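PDB 3N7X: capsid protein from Infectious hypodermal and hematopoietic necrosis virus, which forms the icosahedral shell of a shrimp densovirus, sixty copies of one beta-barrel subunit assembling into the capsid. Local coordinates for residues S45-F50 with K112-G117; R218-G223 with E294-P299. One frame throughout, in Å; residues are numbered along the deposited sequence.

Contact 1: residues S45-F50 with K112-G117; sequences SIHITF and KVHKAG
H47 and H114 meet through their imidazole rings, the one place where residues 45-50 touch residues 112-117. NE2 of H114 comes up to the edge of the H47 ring, near its plane, and lies 4.0 Å from H47 CE1. The ring planes are inclined by 30° but slid well apart, with centroids 5.8 Å from each other, so there is hardly any overlap and no real stack. H47 ND1 lies 4.4 Å from H114 NE2, and no hydrogen bond joins the two histidines. CB of H47 does not point at the other strand, but CG beside the backbone N (chi1 -65°) brings the ring end nearer to H114, and the side chains cross at about a right angle.

E294 helps to position the H114 ring: its OE1 is hydrogen-bonded to H114 NE2, and the side chain of H47 also touches E294. OE2 of the same carboxylate is hydrogen-bonded to S45 OG, tying the start of strand 45-59 to this glutamate. Backbone bonds place strand 281-296 between the two segments: I46 pairs with V295 and I48 with L293 on one side, K112 with E294 on the other. The nearest CA atoms, those of H47 and K112, are accordingly 9.6 Å apart. Side chains meeting over an intervening strand are characteristic of second neighbours in an antiparallel sheet, here consistent with the BIDG sheet of the parvovirus jelly-roll beta-barrel.

Contact 2: residues R218-G223 with E294-P299; sequences RNWYGG and EVRLPP
The indole of W220 packs against the end of strand 281-296, with R296 over one face of the ring and E294 approaching the benzo end. The R296 side chain leaves with CG anti to the backbone N and bends at chi2 (69°), which lays CD over the six-membered ring, 4.2 Å from its centroid, in a CH-pi contact. Farther out the guanidinium makes an off-centre cation-pi interaction with the five-membered ring, its plane turned 49° from the indole. R296 NH1 comes within 3.5 Å of W220 NE1, but both are donors and no bond forms. Their polar partner is instead N329 of a third subunit: its terminal OXT forms a salt bridge with R296 NH2, and its OD1 takes a weak hydrogen bond from W220 NE1.

The contact thus joins the end of a long strand of the antiparallel sheet to the short extended stretch around W220 and Y221, which runs parallel to strand 312-313, at a subunit interface of the icosahedral capsid.

E294 is extended beyond CG, and its carboxylate plane stands 72° from the indole. CD lies 3.6 Å from W220 CH2, a van der Waals approach, while the two oxygens are engaged by S45 OG and H114 NE2. The backbone O of E294 sits at the indole edge, in plane, 3.7 Å from W220 CZ3. Next to the tryptophan, N219 ND2 donates to Y221 OH over 3.3 Å.

In the fold
Contact 1 lies at the surface and buries little; contact 2 is buried and larger, and the centres of the two contacts are about 11 Å apart. E294 is the main tie: it touches W220 in contact 2, while its carboxylate is hydrogen-bonded to S45 and H114 of contact 1. Its strand, 281-296, thus serves both. K112 adds a second tie, since it makes a cation-pi interaction with W220. The chemistry differs with place. Contact 1 is a loose approach of one imidazole to the edge of another, whereas contact 2 packs an indole against an arginine and a glutamate beside a third subunit's C-terminus. Both contacts also reach the second subunit, through residues of segments 45-50 and 294-299.

Contact 1: residues S45-F50 with K112-G117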
loop_
_atom_site.group_PDB
_atom_site.type_symbol
_atom_site.label_atom_id
_atom_site.label_comp_id
_atom_site.label_asym_id
_atom_site.label_seq_id
_atom_site.Cartn_x
_atom_site.Cartn_y
_atom_site.Cartn_z
ATOM N N SER A 45 56.275 -62.728 -24.224
ATOM C CA SER A 45 57.698 -62.456 -24.301
ATOM C C SER A 45 58.290 -61.882 -23.024
ATOM O O SER A 45 57.581 -61.652 -22.048
ATOM C CB SER A 45 57.944 -61.473 -25.442
ATOM O OG SER A 45 57.180 -60.291 -25.244
ATOM N N ILE A 46 59.599 -61.649 -23.050
ATOM C CA ILE A 46 60.307 -61.082 -21.911
ATOM C C ILE A 46 61.148 -59.903 -22.385
ATOM O O ILE A 46 61.475 -59.803 -23.570
ATOM C CB ILE A 46 61.234 -62.108 -21.262
ATOM C CG1 ILE A 46 62.185 -62.674 -22.317
ATOM C CG2 ILE A 46 60.418 -63.198 -20.599
ATOM C CD1 ILE A 46 63.259 -63.566 -21.746
ATOM N N HIS A 47 61.499 -59.018 -21.456
ATOM C CA HIS A 47 62.292 -57.833 -21.779
ATOM C C HIS A 47 63.621 -57.829 -21.041
ATOM O O HIS A 47 63.678 -58.101 -19.845
ATOM C CB HIS A 47 61.502 -56.569 -21.429
ATOM C CG HIS A 47 60.270 -56.382 -22.261
ATOM N ND1 HIS A 47 60.256 -55.621 -23.412
ATOM C CD2 HIS A 47 59.021 -56.895 -22.133
ATOM C CE1 HIS A 47 59.050 -55.673 -23.955
ATOM N NE2 HIS A 47 58.283 -56.439 -23.199
ATOM N N ILE A 48 64.693 -57.526 -21.765
ATOM C CA ILE A 48 66.021 -57.480 -21.175
ATOM C C ILE A 48 66.690 -56.172 -21.554
ATOM O O ILE A 48 66.738 -55.811 -22.732
ATOM C CB ILE A 48 66.940 -58.627 -21.680
ATOM C CG1 ILE A 48 66.344 -59.993 -21.345
ATOM C CG2 ILE A 48 68.307 -58.518 -21.030
ATOM C CD1 ILE A 48 65.284 -60.453 -22.307
ATOM N N THR A 49 67.205 -55.463 -20.555
ATOM C CA THR A 49 67.897 -54.209 -20.801
ATOM C C THR A 49 69.403 -54.416 -20.672
ATOM O O THR A 49 69.869 -55.102 -19.764
ATOM C CB THR A 49 67.463 -53.121 -19.807
ATOM O OG1 THR A 49 66.092 -52.782 -20.046
ATOM C CG2 THR A 49 68.326 -51.869 -19.973
ATOM N N PHE A 50 70.152 -53.829 -21.597
ATOM C CA PHE A 50 71.604 -53.925 -21.587
ATOM C C PHE A 50 72.153 -52.549 -21.262
ATOM O O PHE A 50 71.681 -51.547 -21.807
ATOM C CB PHE A 50 72.109 -54.376 -22.956
ATOM C CG PHE A 50 71.758 -55.793 -23.287
ATOM C CD1 PHE A 50 72.663 -56.823 -23.041
ATOM C CD2 PHE A 50 70.501 -56.110 -23.802
ATOM C CE1 PHE A 50 72.325 -58.152 -23.300
ATOM C CE2 PHE A 50 70.152 -57.435 -24.065
ATOM C CZ PHE A 50 71.068 -58.459 -23.811
ATOM N N LYS A 112 63.279 -58.444 -30.745
ATOM C CA LYS A 112 63.060 -57.100 -31.278
ATOM C C LYS A 112 63.928 -56.161 -30.473
ATOM O O LYS A 112 64.219 -56.429 -29.305
ATOM C CB LYS A 112 61.631 -56.605 -31.047
ATOM C CG LYS A 112 60.535 -57.304 -31.766
ATOM C CD LYS A 112 59.210 -56.672 -31.376
ATOM C CE LYS A 112 58.069 -57.356 -32.093
ATOM N NZ LYS A 112 56.763 -56.773 -31.713
ATOM N N VAL A 113 64.320 -55.055 -31.089
ATOM C CA VAL A 113 65.078 -54.034 -30.393
ATOM C C VAL A 113 64.158 -52.825 -30.413
ATOM O O VAL A 113 63.760 -52.347 -31.478
ATOM C CB VAL A 113 66.387 -53.678 -31.103
ATOM C CG1 VAL A 113 67.062 -52.522 -30.376
ATOM C CG2 VAL A 113 67.306 -54.882 -31.126
ATOM N N HIS A 114 63.793 -52.346 -29.232
ATOM C CA HIS A 114 62.910 -51.198 -29.126
ATOM C C HIS A 114 63.671 -49.896 -29.234
ATOM O O HIS A 114 63.464 -49.115 -30.158
ATOM C CB HIS A 114 62.153 -51.243 -27.799
ATOM C CG HIS A 114 61.098 -52.301 -27.752
ATOM N ND1 HIS A 114 59.905 -52.191 -28.435
ATOM C CD2 HIS A 114 61.079 -53.519 -27.159
ATOM C CE1 HIS A 114 59.200 -53.296 -28.266
ATOM N NE2 HIS A 114 59.889 -54.118 -27.497
ATOM N N LYS A 115 64.572 -49.676 -28.293
ATOM C CA LYS A 115 65.338 -48.446 -28.257
ATOM C C LYS A 115 66.768 -48.750 -27.822
ATOM O O LYS A 115 67.018 -49.714 -27.098
ATOM C CB LYS A 115 64.663 -47.494 -27.269
ATOM C CG LYS A 115 65.179 -46.081 -27.255
ATOM C CD LYS A 115 64.450 -45.254 -26.193
ATOM C CE LYS A 115 64.960 -43.809 -26.166
ATOM N NZ LYS A 115 64.379 -42.986 -25.058
ATOM N N ALA A 116 67.710 -47.938 -28.280
ATOM C CA ALA A 116 69.107 -48.108 -27.916
ATOM C C ALA A 116 69.796 -46.773 -28.135
ATOM O O ALA A 116 69.291 -45.922 -28.873
ATOM C CB ALA A 116 69.753 -49.184 -28.769
ATOM N N GLY A 117 70.940 -46.576 -27.490
ATOM C CA GLY A 117 71.638 -45.320 -27.667
ATOM C C GLY A 117 72.848 -45.118 -26.784
ATOM O O GLY A 117 73.243 -46.000 -26.016
#

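Contact 2: residues R218-G223 with E294-P299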
loop_
_atom_site.group_PDB
_atom_site.type_symbol
_atom_site.label_atom_id
_atom_site.label_comp_id
_atom_site.label_asym_id
_atom_site.label_seq_id
_atom_site.Cartn_x
_atom_site.Cartn_y
_atom_site.Cartn_z
ATOM N N ARG A 218 57.603 -54.085 -36.100
ATOM C CA ARG A 218 56.532 -54.843 -36.740
ATOM C C ARG A 218 56.836 -56.342 -36.842
ATOM O O ARG A 218 55.914 -57.157 -36.905
ATOM C CB ARG A 218 56.229 -54.282 -38.137
ATOM C CG ARG A 218 57.127 -54.791 -39.259
ATOM C CD ARG A 218 56.918 -53.940 -40.496
ATOM N NE ARG A 218 57.345 -52.568 -40.241
ATOM C CZ ARG A 218 56.814 -51.489 -40.808
ATOM N NH1 ARG A 218 55.818 -51.604 -41.676
ATOM N NH2 ARG A 218 57.284 -50.288 -40.501
ATOM N N ASN A 219 58.118 -56.705 -36.852
ATOM C CA ASN A 219 58.507 -58.111 -36.958
ATOM C C ASN A 219 59.324 -58.620 -35.783
ATOM O O ASN A 219 59.777 -57.853 -34.933
ATOM C CB ASN A 219 59.356 -58.350 -38.211
ATOM C CG ASN A 219 58.675 -57.903 -39.476
ATOM O OD1 ASN A 219 57.511 -58.223 -39.718
ATOM N ND2 ASN A 219 59.405 -57.171 -40.308
ATOM N N TRP A 220 59.496 -59.938 -35.757
ATOM C CA TRP A 220 60.333 -60.611 -34.774
ATOM C C TRP A 220 61.513 -61.055 -35.642
ATOM O O TRP A 220 61.328 -61.408 -36.811
ATOM C CB TRP A 220 59.641 -61.845 -34.184
ATOM C CG TRP A 220 58.575 -61.541 -33.172
ATOM C CD1 TRP A 220 57.225 -61.683 -33.333
ATOM C CD2 TRP A 220 58.769 -61.039 -31.842
ATOM N NE1 TRP A 220 56.567 -61.299 -32.188
ATOM C CE2 TRP A 220 57.488 -60.899 -31.257
ATOM C CE3 TRP A 220 59.902 -60.692 -31.088
ATOM C CZ2 TRP A 220 57.304 -60.427 -29.951
ATOM C CZ3 TRP A 220 59.723 -60.222 -29.786
ATOM C CH2 TRP A 220 58.429 -60.094 -29.232
ATOM N N TYR A 221 62.718 -61.028 -35.089
ATOM C CA TYR A 221 63.902 -61.420 -35.842
ATOM C C TYR A 221 64.585 -62.601 -35.176
ATOM O O TYR A 221 64.553 -62.735 -33.952
ATOM C CB TYR A 221 64.854 -60.225 -35.949
ATOM C CG TYR A 221 64.238 -59.085 -36.732
ATOM C CD1 TYR A 221 64.426 -58.980 -38.111
ATOM C CD2 TYR A 221 63.371 -58.176 -36.118
ATOM C CE1 TYR A 221 63.760 -58.006 -38.863
ATOM C CE2 TYR A 221 62.697 -57.201 -36.860
ATOM C CZ TYR A 221 62.895 -57.126 -38.234
ATOM O OH TYR A 221 62.212 -56.196 -38.983
ATOM N N GLY A 222 65.193 -63.464 -35.984
ATOM C CA GLY A 222 65.865 -64.627 -35.433
ATOM C C GLY A 222 67.376 -64.621 -35.590
ATOM O O GLY A 222 67.941 -63.698 -36.180
ATOM N N GLY A 223 68.026 -65.651 -35.048
ATOM C CA GLY A 223 69.470 -65.770 -35.151
ATOM C C GLY A 223 70.240 -65.118 -34.024
ATOM O O GLY A 223 69.712 -64.278 -33.296
ATOM N N GLU A 294 63.633 -57.278 -26.541
ATOM C CA GLU A 294 62.442 -58.039 -26.202
ATOM C C GLU A 294 62.628 -59.386 -26.874
ATOM O O GLU A 294 62.893 -59.468 -28.074
ATOM C CB GLU A 294 61.163 -57.361 -26.705
ATOM C CG GLU A 294 59.907 -58.192 -26.442
ATOM C CD GLU A 294 58.604 -57.471 -26.786
ATOM O OE1 GLU A 294 58.630 -56.505 -27.580
ATOM O OE2 GLU A 294 57.542 -57.885 -26.265
ATOM N N VAL A 295 62.520 -60.444 -26.084
ATOM C CA VAL A 295 62.697 -61.783 -26.602
ATOM C C VAL A 295 61.426 -62.587 -26.436
ATOM O O VAL A 295 60.759 -62.556 -25.400
ATOM C CB VAL A 295 63.843 -62.517 -25.890
ATOM C CG1 VAL A 295 64.007 -63.908 -26.475
ATOM C CG2 VAL A 295 65.129 -61.725 -26.030
ATOM N N ARG A 296 61.118 -63.320 -27.488
ATOM C CA ARG A 296 59.944 -64.154 -27.565
ATOM C C ARG A 296 60.168 -65.462 -26.781
ATOM O O ARG A 296 61.257 -66.039 -26.817
ATOM C CB ARG A 296 59.696 -64.398 -29.050
ATOM C CG ARG A 296 58.432 -65.065 -29.403
ATOM C CD ARG A 296 57.203 -64.222 -29.171
ATOM N NE ARG A 296 56.092 -65.119 -29.439
ATOM C CZ ARG A 296 55.600 -65.350 -30.648
ATOM N NH1 ARG A 296 56.096 -64.720 -31.702
ATOM N NH2 ARG A 296 54.676 -66.283 -30.813
ATOM N N LEU A 297 59.152 -65.919 -26.051
ATOM C CA LEU A 297 59.270 -67.160 -25.277
ATOM C C LEU A 297 58.924 -68.398 -26.098
ATOM O O LEU A 297 58.174 -68.324 -27.075
ATOM C CB LEU A 297 58.339 -67.125 -24.064
ATOM C CG LEU A 297 58.718 -66.259 -22.865
ATOM C CD1 LEU A 297 57.565 -66.221 -21.873
ATOM C CD2 LEU A 297 59.962 -66.826 -22.210
ATOM N N PRO A 298 59.485 -69.556 -25.726
ATOM C CA PRO A 298 59.154 -70.759 -26.493
ATOM C C PRO A 298 57.712 -71.140 -26.166
ATOM O O PRO A 298 57.153 -70.675 -25.175
ATOM C CB PRO A 298 60.172 -71.786 -25.996
ATOM C CG PRO A 298 60.499 -71.318 -24.628
ATOM C CD PRO A 298 60.570 -69.821 -24.768
ATOM N N PRO A 299 57.087 -71.982 -26.999
ATOM C CA PRO A 299 55.700 -72.380 -26.742
ATOM C C PRO A 299 55.568 -73.347 -25.577
ATOM O O PRO A 299 56.564 -73.881 -25.088
ATOM C CB PRO A 299 55.289 -73.022 -28.059
ATOM C CG PRO A 299 56.561 -73.715 -28.469
ATOM C CD PRO A 299 57.621 -72.663 -28.194
#